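Local coordinates for microcin B17-processing protein McbD (PDB 6GRH), which is needed to convert the inactive microcin B17 precursor McbA into the active antibiotic peptide, and belongs to the YcaO cyclodehydratase family, at residues E[88-93]-E[98-103]; E[104-109]-E[140-145]; E[270-275]-E[280-285]. The protein carries 1 engineered substitution. All blocks are in the same frame, centred on the assembly; numbering follows the deposited sequence.

Contact 1 (E[88-93]-E[98-103])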
loop_
_atom_site.group_PDB
_atom_site.type_symbol
_atom_site.label_atom_id
_atom_site.label_comp_id
_atom_site.label_asym_id
_atom_site.label_seq_id
_atom_site.Cartn_x
_atom_site.Cartn_y
_atom_site.Cartn_z
ATOM N N PHE E 88 49.448 -33.279 24.581
ATOM C CA PHE E 88 48.158 -33.294 25.283
ATOM C C PHE E 88 48.321 -33.836 26.694
ATOM O O PHE E 88 47.812 -33.228 27.645
ATOM C CB PHE E 88 47.071 -34.069 24.521
ATOM C CG PHE E 88 46.375 -33.248 23.463
ATOM C CD1 PHE E 88 45.381 -32.336 23.818
ATOM C CD2 PHE E 88 46.713 -33.375 22.123
ATOM C CE1 PHE E 88 44.735 -31.555 22.851
ATOM C CE2 PHE E 88 46.063 -32.604 21.145
ATOM C CZ PHE E 88 45.073 -31.702 21.514
ATOM N N THR E 89 49.047 -34.952 26.823
ATOM C CA THR E 89 49.322 -35.561 28.132
ATOM C C THR E 89 49.950 -34.556 29.088
ATOM O O THR E 89 49.547 -34.474 30.231
ATOM C CB THR E 89 50.262 -36.777 28.020
ATOM O OG1 THR E 89 49.729 -37.710 27.068
ATOM C CG2 THR E 89 50.425 -37.463 29.367
ATOM N N GLU E 90 50.931 -33.793 28.603
ATOM C CA GLU E 90 51.593 -32.772 29.422
ATOM C C GLU E 90 50.662 -31.592 29.744
ATOM O O GLU E 90 50.769 -31.014 30.827
ATOM C CB GLU E 90 52.907 -32.302 28.768
ATOM C CG GLU E 90 54.003 -33.387 28.700
ATOM C CD GLU E 90 54.197 -34.151 30.002
ATOM O OE1 GLU E 90 54.700 -33.556 30.975
ATOM O OE2 GLU E 90 53.851 -35.357 30.082
ATOM N N ALA E 91 49.740 -31.258 28.837
ATOM C CA ALA E 91 48.694 -30.277 29.145
ATOM C C ALA E 91 47.749 -30.804 30.229
ATOM O O ALA E 91 47.565 -30.153 31.252
ATOM C CB ALA E 91 47.907 -29.886 27.895
ATOM N N PHE E 92 47.181 -31.985 30.004
ATOM C CA PHE E 92 46.236 -32.590 30.959
ATOM C C PHE E 92 46.867 -32.861 32.330
ATOM O O PHE E 92 46.215 -32.675 33.356
ATOM C CB PHE E 92 45.645 -33.906 30.425
ATOM C CG PHE E 92 44.626 -33.746 29.323
ATOM C CD1 PHE E 92 43.589 -32.833 29.419
ATOM C CD2 PHE E 92 44.683 -34.562 28.196
ATOM C CE1 PHE E 92 42.651 -32.706 28.394
ATOM C CE2 PHE E 92 43.751 -34.447 27.179
ATOM C CZ PHE E 92 42.732 -33.518 27.280
ATOM N N PHE E 93 48.134 -33.269 32.353
ATOM C CA PHE E 93 48.844 -33.485 33.623
ATOM C C PHE E 93 48.887 -32.238 34.522
ATOM O O PHE E 93 48.863 -32.368 35.736
ATOM C CB PHE E 93 50.249 -34.005 33.372
ATOM C CG PHE E 93 50.938 -34.519 34.606
ATOM C CD1 PHE E 93 50.570 -35.741 35.161
ATOM C CD2 PHE E 93 51.971 -33.792 35.207
ATOM C CE1 PHE E 93 51.203 -36.222 36.297
ATOM C CE2 PHE E 93 52.609 -34.270 36.344
ATOM C CZ PHE E 93 52.225 -35.488 36.888
ATOM N N LEU E 98 45.451 -35.748 38.275
ATOM C CA LEU E 98 45.570 -37.161 37.890
ATOM C C LEU E 98 46.950 -37.450 37.290
ATOM O O LEU E 98 47.593 -36.558 36.731
ATOM C CB LEU E 98 44.470 -37.551 36.910
ATOM C CG LEU E 98 43.045 -37.268 37.395
ATOM C CD1 LEU E 98 42.069 -37.530 36.269
ATOM C CD2 LEU E 98 42.686 -38.081 38.630
ATOM N N THR E 99 47.382 -38.703 37.419
ATOM C CA THR E 99 48.712 -39.135 36.988
ATOM C C THR E 99 48.789 -39.253 35.460
ATOM O O THR E 99 47.755 -39.344 34.780
ATOM C CB THR E 99 49.113 -40.496 37.617
ATOM O OG1 THR E 99 48.175 -41.510 37.228
ATOM C CG2 THR E 99 49.159 -40.404 39.122
ATOM N N ARG E 100 50.014 -39.243 34.932
ATOM C CA ARG E 100 50.249 -39.501 33.507
ATOM C C ARG E 100 49.730 -40.879 33.098
ATOM O O ARG E 100 49.216 -41.036 31.984
ATOM C CB ARG E 100 51.733 -39.402 33.146
ATOM C CG ARG E 100 52.278 -37.997 33.185
ATOM C CD ARG E 100 53.665 -37.926 32.561
ATOM N NE ARG E 100 54.170 -36.549 32.549
ATOM C CZ ARG E 100 54.665 -35.903 33.611
ATOM N NH1 ARG E 100 54.763 -36.489 34.804
ATOM N NH2 ARG E 100 55.088 -34.651 33.479
ATOM N N ASP E 101 49.860 -41.860 34.004
ATOM C CA ASP E 101 49.344 -43.217 33.766
ATOM C C ASP E 101 47.827 -43.177 33.562
ATOM O O ASP E 101 47.311 -43.784 32.609
ATOM C CB ASP E 101 49.697 -44.174 34.921
ATOM C CG ASP E 101 50.098 -45.582 34.444
ATOM O OD1 ASP E 101 49.653 -46.018 33.356
ATOM O OD2 ASP E 101 50.856 -46.262 35.184
ATOM N N GLU E 102 47.118 -42.453 34.434
ATOM C CA GLU E 102 45.670 -42.343 34.293
ATOM C C GLU E 102 45.306 -41.598 33.010
ATOM O O GLU E 102 44.370 -41.999 32.343
ATOM C CB GLU E 102 44.983 -41.697 35.512
ATOM C CG GLU E 102 43.450 -41.697 35.374
ATOM C CD GLU E 102 42.668 -41.425 36.656
ATOM O OE1 GLU E 102 43.230 -41.552 37.770
ATOM O OE2 GLU E 102 41.458 -41.094 36.541
ATOM N N ILE E 103 46.054 -40.545 32.674
ATOM C CA ILE E 103 45.805 -39.767 31.453
ATOM C C ILE E 103 46.023 -40.602 30.191
ATOM O O ILE E 103 45.191 -40.536 29.284
ATOM C CB ILE E 103 46.658 -38.478 31.390
ATOM C CG1 ILE E 103 46.213 -37.503 32.481
ATOM C CG2 ILE E 103 46.546 -37.816 30.014
ATOM C CD1 ILE E 103 47.225 -36.437 32.813
HETATM O O HOH W 1 48.521 -34.183 37.619
#
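Arg100 meets Glu90 at its edge and Phe93 over a face. The carboxylate comes side-on: Arg100 NE lies 2.8 Å from Glu90 OE2 and Arg100 NH2 equally far from Glu90 OE1, each oxygen offering its syn lone pair. Both bonds run almost straight, and carboxylate and guanidinium are nearly coplanar, 5° apart. The two bonds should restrict rotation of the guanidinium, one face of which lies on the Phe93 ring, a stack that is also a cation-pi contact, with Arg100 CZ 3.9 Å from the ring centroid. A chi1 of -168° brings the Phe93 ring to this position, and Arg100 CG packs 3.5 Å from Phe93 CD1. Ile103 works on the buried side. Ile103 CD1 presses on the helix backbone, 3.3 Å from Phe93 N, while Ile103 CG2 meets the Thr89 methyl CG2 at 3.9 Å. The Thr89 hydroxyl turns instead to Ala85 O. Thr99 is the N-cap of the second helix, its OG1 accepting from Glu102 N. The contact thus packs helix 100-105 against helix 82-95, polar outside and apolar inside, with Leu76 of helix 76-79 touching Thr89, Phe92 and Ile103, and Pro125 of strand 121-125 against Phe92.

Contact 2 (E[104-109]-E[140-145]); sequences ITHKFK and LKFYPD
Phe142 drives one corner of its ring, CE2, onto the face of the His106 imidazole, 3.3 Å above that plane and over its centre. The two planes are inclined at 34°. Phe108 approaches Phe142 differently: its edge points at a face of the Phe142 ring, planes at 63°, with Phe108 CZ 3.8 Å from Phe142 CG, off-centre toward the rim. His106 and Phe108 also touch each other, for Phe108 CD2 lies at the imidazole edge, in its plane, and His106 CD2 sits over the centre of the Phe108 ring, 3.7 Å above it. The opposite face of Phe108 takes the nearly parallel ring of Phe92. His106, Phe108 and Phe142 therefore form an aromatic cluster. It joins the turn between helix 100-105 and strand 108-115, a central strand of a YcaO-domain antiparallel sheet, to the loop that follows strand 121-125. His106 is the first residue to leave the helix; its CG, anti to the backbone N (chi1 -176°), carries the ring across to Phe142. Asp139, just ahead of the loop segment, hydrogen-bonds His106 NE2 through OD1, which should limit rotation of the imidazole, while its OD2 binds Lys109 N. Tyr143 N donates to Leu140 O, 3.0 Å away, across the turn that carries Phe142, and Leu98 packs against the Phe142 side chain.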
loop_
_atom_site.group_PDB
_atom_site.type_symbol
_atom_site.label_atom_id
_atom_site.label_comp_id
_atom_site.label_asym_id
_atom_site.label_seq_id
_atom_site.Cartn_x
_atom_site.Cartn_y
_atom_site.Cartn_z
ATOM N N ILE E 104 47.112 -41.376 30.112
ATOM C CA ILE E 104 47.359 -42.105 28.862
ATOM C C ILE E 104 46.499 -43.353 28.671
ATOM O O ILE E 104 46.382 -43.821 27.538
ATOM C CB ILE E 104 48.856 -42.379 28.553
ATOM C CG1 ILE E 104 49.482 -43.423 29.486
ATOM C CG2 ILE E 104 49.640 -41.064 28.535
ATOM C CD1 ILE E 104 50.899 -43.795 29.089
ATOM N N THR E 105 45.873 -43.872 29.733
ATOM C CA THR E 105 45.005 -45.052 29.595
ATOM C C THR E 105 43.522 -44.704 29.496
ATOM O O THR E 105 42.719 -45.567 29.151
ATOM C CB THR E 105 45.206 -46.085 30.724
ATOM O OG1 THR E 105 44.832 -45.516 31.982
ATOM C CG2 THR E 105 46.662 -46.555 30.791
ATOM N N HIS E 106 43.149 -43.463 29.794
ATOM C CA HIS E 106 41.746 -43.075 29.734
ATOM C C HIS E 106 41.268 -43.006 28.268
ATOM O O HIS E 106 41.977 -42.497 27.390
ATOM C CB HIS E 106 41.521 -41.732 30.434
ATOM C CG HIS E 106 40.080 -41.328 30.499
ATOM N ND1 HIS E 106 39.168 -41.967 31.313
ATOM C CD2 HIS E 106 39.390 -40.370 29.835
ATOM C CE1 HIS E 106 37.979 -41.410 31.155
ATOM N NE2 HIS E 106 38.087 -40.437 30.265
ATOM N N LYS E 107 40.069 -43.529 28.027
ATOM C CA LYS E 107 39.441 -43.484 26.719
ATOM C C LYS E 107 38.612 -42.195 26.603
ATOM O O LYS E 107 37.500 -42.123 27.120
ATOM C CB LYS E 107 38.574 -44.729 26.487
ATOM C CG LYS E 107 39.362 -46.024 26.365
ATOM C CD LYS E 107 38.530 -47.169 25.779
ATOM C CE LYS E 107 39.399 -48.285 25.189
ATOM N NZ LYS E 107 40.262 -47.826 24.048
ATOM N N PHE E 108 39.180 -41.182 25.941
ATOM C CA PHE E 108 38.494 -39.897 25.714
ATOM C C PHE E 108 37.492 -39.960 24.569
ATOM O O PHE E 108 37.734 -40.586 23.537
ATOM C CB PHE E 108 39.498 -38.793 25.381
ATOM C CG PHE E 108 40.341 -38.372 26.537
ATOM C CD1 PHE E 108 41.560 -38.987 26.791
ATOM C CD2 PHE E 108 39.908 -37.363 27.384
ATOM C CE1 PHE E 108 42.341 -38.586 27.859
ATOM C CE2 PHE E 108 40.685 -36.962 28.463
ATOM C CZ PHE E 108 41.904 -37.576 28.702
ATOM N N LYS E 109 36.375 -39.266 24.743
ATOM C CA LYS E 109 35.461 -39.025 23.634
ATOM C C LYS E 109 36.240 -38.200 22.590
ATOM O O LYS E 109 37.052 -37.357 22.949
ATOM C CB LYS E 109 34.218 -38.286 24.105
ATOM C CG LYS E 109 33.369 -39.009 25.156
ATOM C CD LYS E 109 32.723 -40.256 24.581
ATOM C CE LYS E 109 31.732 -40.886 25.544
ATOM N NZ LYS E 109 30.390 -40.242 25.476
ATOM N N LEU E 140 35.436 -34.971 32.103
ATOM C CA LEU E 140 35.528 -33.638 32.726
ATOM C C LEU E 140 36.520 -33.546 33.891
ATOM O O LEU E 140 37.096 -32.478 34.138
ATOM C CB LEU E 140 34.144 -33.126 33.151
ATOM C CG LEU E 140 33.218 -32.648 32.022
ATOM C CD1 LEU E 140 31.821 -32.413 32.594
ATOM C CD2 LEU E 140 33.727 -31.390 31.314
ATOM N N LYS E 141 36.747 -34.663 34.574
ATOM C CA LYS E 141 37.760 -34.720 35.621
ATOM C C LYS E 141 39.151 -34.321 35.083
ATOM O O LYS E 141 39.951 -33.748 35.821
ATOM C CB LYS E 141 37.772 -36.098 36.342
ATOM C CG LYS E 141 38.045 -37.318 35.450
ATOM C CD LYS E 141 37.980 -38.649 36.208
ATOM N N PHE E 142 39.407 -34.598 33.800
ATOM C CA PHE E 142 40.679 -34.267 33.147
ATOM C C PHE E 142 40.773 -32.816 32.689
ATOM O O PHE E 142 41.866 -32.300 32.498
ATOM C CB PHE E 142 40.910 -35.191 31.933
ATOM C CG PHE E 142 41.091 -36.636 32.306
ATOM C CD1 PHE E 142 42.351 -37.130 32.628
ATOM C CD2 PHE E 142 40.007 -37.501 32.348
ATOM C CE1 PHE E 142 42.522 -38.466 32.999
ATOM C CE2 PHE E 142 40.170 -38.837 32.719
ATOM C CZ PHE E 142 41.423 -39.319 33.046
ATOM N N TYR E 143 39.626 -32.177 32.484
ATOM C CA TYR E 143 39.562 -30.877 31.813
ATOM C C TYR E 143 38.238 -30.213 32.174
ATOM O O TYR E 143 37.305 -30.215 31.368
ATOM C CB TYR E 143 39.719 -31.057 30.297
ATOM C CG TYR E 143 39.920 -29.766 29.543
ATOM C CD1 TYR E 143 41.164 -29.163 29.474
ATOM C CD2 TYR E 143 38.857 -29.136 28.900
ATOM C CE1 TYR E 143 41.350 -27.967 28.778
ATOM C CE2 TYR E 143 39.031 -27.944 28.220
ATOM C CZ TYR E 143 40.274 -27.364 28.145
ATOM O OH TYR E 143 40.403 -26.183 27.468
ATOM N N PRO E 144 38.147 -29.668 33.401
ATOM C CA PRO E 144 36.850 -29.193 33.896
ATOM C C PRO E 144 36.447 -27.816 33.396
ATOM O O PRO E 144 35.247 -27.531 33.371
ATOM C CB PRO E 144 37.036 -29.178 35.425
ATOM C CG PRO E 144 38.501 -28.984 35.630
ATOM C CD PRO E 144 39.177 -29.662 34.464
ATOM N N ASP E 145 37.420 -26.985 33.024
ATOM C CA ASP E 145 37.174 -25.617 32.557
ATOM C C ASP E 145 37.311 -25.506 31.033
ATOM O O ASP E 145 38.376 -25.746 30.483
ATOM C CB ASP E 145 38.123 -24.638 33.261
ATOM C CG ASP E 145 37.955 -24.654 34.777
ATOM O OD1 ASP E 145 36.819 -24.551 35.262
ATOM O OD2 ASP E 145 38.946 -24.807 35.507
#

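Contact 3 (E[270-275]-E[280-285])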
loop_
_atom_site.group_PDB
_atom_site.type_symbol
_atom_site.label_atom_id
_atom_site.label_comp_id
_atom_site.label_asym_id
_atom_site.label_seq_id
_atom_site.Cartn_x
_atom_site.Cartn_y
_atom_site.Cartn_z
ATOM N N HIS E 270 25.867 -1.790 29.636
ATOM C CA HIS E 270 25.097 -0.570 29.970
ATOM C C HIS E 270 23.584 -0.842 29.936
ATOM O O HIS E 270 22.875 -0.437 30.849
ATOM C CB HIS E 270 25.434 0.589 29.015
ATOM C CG HIS E 270 24.681 1.844 29.306
ATOM N ND1 HIS E 270 25.085 2.748 30.263
ATOM C CD2 HIS E 270 23.528 2.330 28.788
ATOM C CE1 HIS E 270 24.221 3.745 30.311
ATOM N NE2 HIS E 270 23.262 3.511 29.430
ATOM N N ASN E 271 23.131 -1.556 28.908
ATOM C CA ASN E 271 21.716 -1.839 28.722
ATOM C C ASN E 271 21.167 -2.861 29.713
ATOM O O ASN E 271 20.004 -2.756 30.136
ATOM C CB ASN E 271 21.441 -2.314 27.299
ATOM C CG ASN E 271 21.449 -1.172 26.297
ATOM O OD1 ASN E 271 21.304 -0.002 26.661
ATOM N ND2 ASN E 271 21.598 -1.509 25.039
ATOM N N PHE E 272 22.011 -3.833 30.057
ATOM C CA PHE E 272 21.750 -4.744 31.172
ATOM C C PHE E 272 21.521 -3.933 32.469
ATOM O O PHE E 272 20.498 -4.118 33.165
ATOM C CB PHE E 272 22.911 -5.746 31.315
ATOM C CG PHE E 272 22.676 -6.792 32.360
ATOM C CD1 PHE E 272 22.958 -6.530 33.692
ATOM C CD2 PHE E 272 22.109 -8.016 32.015
ATOM C CE1 PHE E 272 22.705 -7.490 34.673
ATOM C CE2 PHE E 272 21.860 -8.977 32.990
ATOM C CZ PHE E 272 22.151 -8.711 34.316
ATOM N N LEU E 273 22.422 -2.992 32.759
ATOM C CA LEU E 273 22.330 -2.208 34.002
ATOM C C LEU E 273 21.169 -1.202 34.077
ATOM O O LEU E 273 20.615 -1.007 35.144
ATOM C CB LEU E 273 23.658 -1.499 34.312
ATOM C CG LEU E 273 24.873 -2.396 34.573
ATOM C CD1 LEU E 273 26.146 -1.567 34.492
ATOM C CD2 LEU E 273 24.772 -3.086 35.928
ATOM N N ILE E 274 20.795 -0.568 32.971
ATOM C CA ILE E 274 19.646 0.366 32.977
ATOM C C ILE E 274 18.318 -0.379 32.797
ATOM O O ILE E 274 17.252 0.157 33.099
ATOM C CB ILE E 274 19.780 1.503 31.935
ATOM C CG1 ILE E 274 19.742 0.976 30.493
ATOM C CG2 ILE E 274 21.057 2.285 32.186
ATOM C CD1 ILE E 274 19.443 2.045 29.469
ATOM N N GLY E 275 18.389 -1.603 32.282
ATOM C CA GLY E 275 17.262 -2.524 32.305
ATOM C C GLY E 275 16.884 -3.024 33.700
ATOM O O GLY E 275 15.763 -3.449 33.903
ATOM N N ASP E 280 20.398 -13.334 38.663
ATOM C CA ASP E 280 19.865 -14.614 38.193
ATOM C C ASP E 280 19.675 -14.676 36.660
ATOM O O ASP E 280 19.523 -15.762 36.099
ATOM C CB ASP E 280 18.555 -14.962 38.899
ATOM C CG ASP E 280 18.121 -16.400 38.625
ATOM O OD1 ASP E 280 18.828 -17.341 39.067
ATOM O OD2 ASP E 280 17.102 -16.589 37.933
ATOM N N ASP E 281 19.679 -13.519 35.994
ATOM C CA ASP E 281 19.627 -13.460 34.533
ATOM C C ASP E 281 20.981 -13.731 33.892
ATOM O O ASP E 281 21.038 -14.007 32.705
ATOM C CB ASP E 281 19.109 -12.098 34.063
ATOM C CG ASP E 281 17.724 -11.793 34.592
ATOM O OD1 ASP E 281 16.925 -12.733 34.684
ATOM O OD2 ASP E 281 17.442 -10.625 34.940
ATOM N N ILE E 282 22.061 -13.625 34.664
ATOM C CA ILE E 282 23.397 -13.933 34.168
ATOM C C ILE E 282 23.662 -15.408 34.407
ATOM O O ILE E 282 23.717 -15.838 35.563
ATOM C CB ILE E 282 24.478 -13.079 34.860
ATOM C CG1 ILE E 282 24.218 -11.583 34.623
ATOM C CG2 ILE E 282 25.871 -13.459 34.350
ATOM C CD1 ILE E 282 24.173 -11.185 33.148
ATOM N N ILE E 283 23.795 -16.172 33.323
ATOM C CA ILE E 283 24.074 -17.616 33.409
ATOM C C ILE E 283 25.501 -18.015 33.026
ATOM O O ILE E 283 25.846 -19.184 33.178
ATOM C CB ILE E 283 23.081 -18.460 32.568
ATOM C CG1 ILE E 283 23.263 -18.235 31.066
ATOM C CG2 ILE E 283 21.654 -18.170 33.017
ATOM C CD1 ILE E 283 22.298 -19.019 30.200
ATOM N N ASP E 284 26.295 -17.068 32.504
ATOM C CA ASP E 284 27.643 -17.345 32.015
ATOM C C ASP E 284 28.694 -16.829 33.013
ATOM O O ASP E 284 28.702 -15.648 33.367
ATOM C CB ASP E 284 27.818 -16.661 30.653
ATOM C CG ASP E 284 29.148 -16.971 29.994
ATOM O OD1 ASP E 284 30.190 -16.666 30.574
ATOM O OD2 ASP E 284 29.161 -17.492 28.871
ATOM N N SER E 285 29.588 -17.708 33.451
ATOM C CA SER E 285 30.548 -17.337 34.484
ATOM C C SER E 285 31.553 -16.259 34.002
ATOM O O SER E 285 31.955 -15.418 34.809
ATOM C CB SER E 285 31.290 -18.570 35.014
ATOM O OG SER E 285 31.976 -19.160 33.928
#
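Phe272 and Ile282 cross at a slant, the far corner of the ring meeting the end of the isoleucine chain. Ile282 CD1 lies 3.2 Å from Phe272 CE2 and 3.4 Å from Phe272 CZ, a tight approach that is oblique to the ring, while Ile282 CG1 follows at 3.6 Å from Phe272 CZ. Two torsions bring them together. The ring leaves the helix with chi1 close to 180° (-175°), reaching out to the loop; the isoleucine chain bends at chi2 (-58°), folding CD1 back to the ring. Asp281 adds a lighter touch, Asp281 CB lying 4.3 Å from Phe272 CE2, and its carboxylate accepts a bond from Thr278 N through OD2. The pair packs across the connection between the C-terminal end of helix 251-275 and helix 285-292, whose Met291 packs on both Phe272 and Ile282. Asp284 is the N-cap of that second helix, its OD1 bonded to Gln287 N. The carbonyl of Ile282 in turn receives Arg288 NH2. Neighbouring subunits flank this corner: His270 NE2 is hydrogen-bonded to Glu5 of a McbC chain, and Asp280 O accepts from Arg209 NH2 of the neighbouring McbB chain.

From the N terminus the three contacts run in series, none nesting in or crossing another. Contact 1 closes the short turn after helix 82-95, setting helix 100-105 against it. Contact 2 opens directly after, using the end of the same helix 100-105, and closes a long loop of 30 residues that holds much of strand 108-115 and all of strand 121-125. The two are one packed region, their centres 9 Å apart: Leu98 CD1 lies 3.4 Å from Phe142 CE1. Contact 3 comes far later: with four residues between its segments, it ties the end of helix 251-275 to the loop leading into helix 285-292, its nearest atoms about 18 Å from contact 1 and about 7 Å from contact 2.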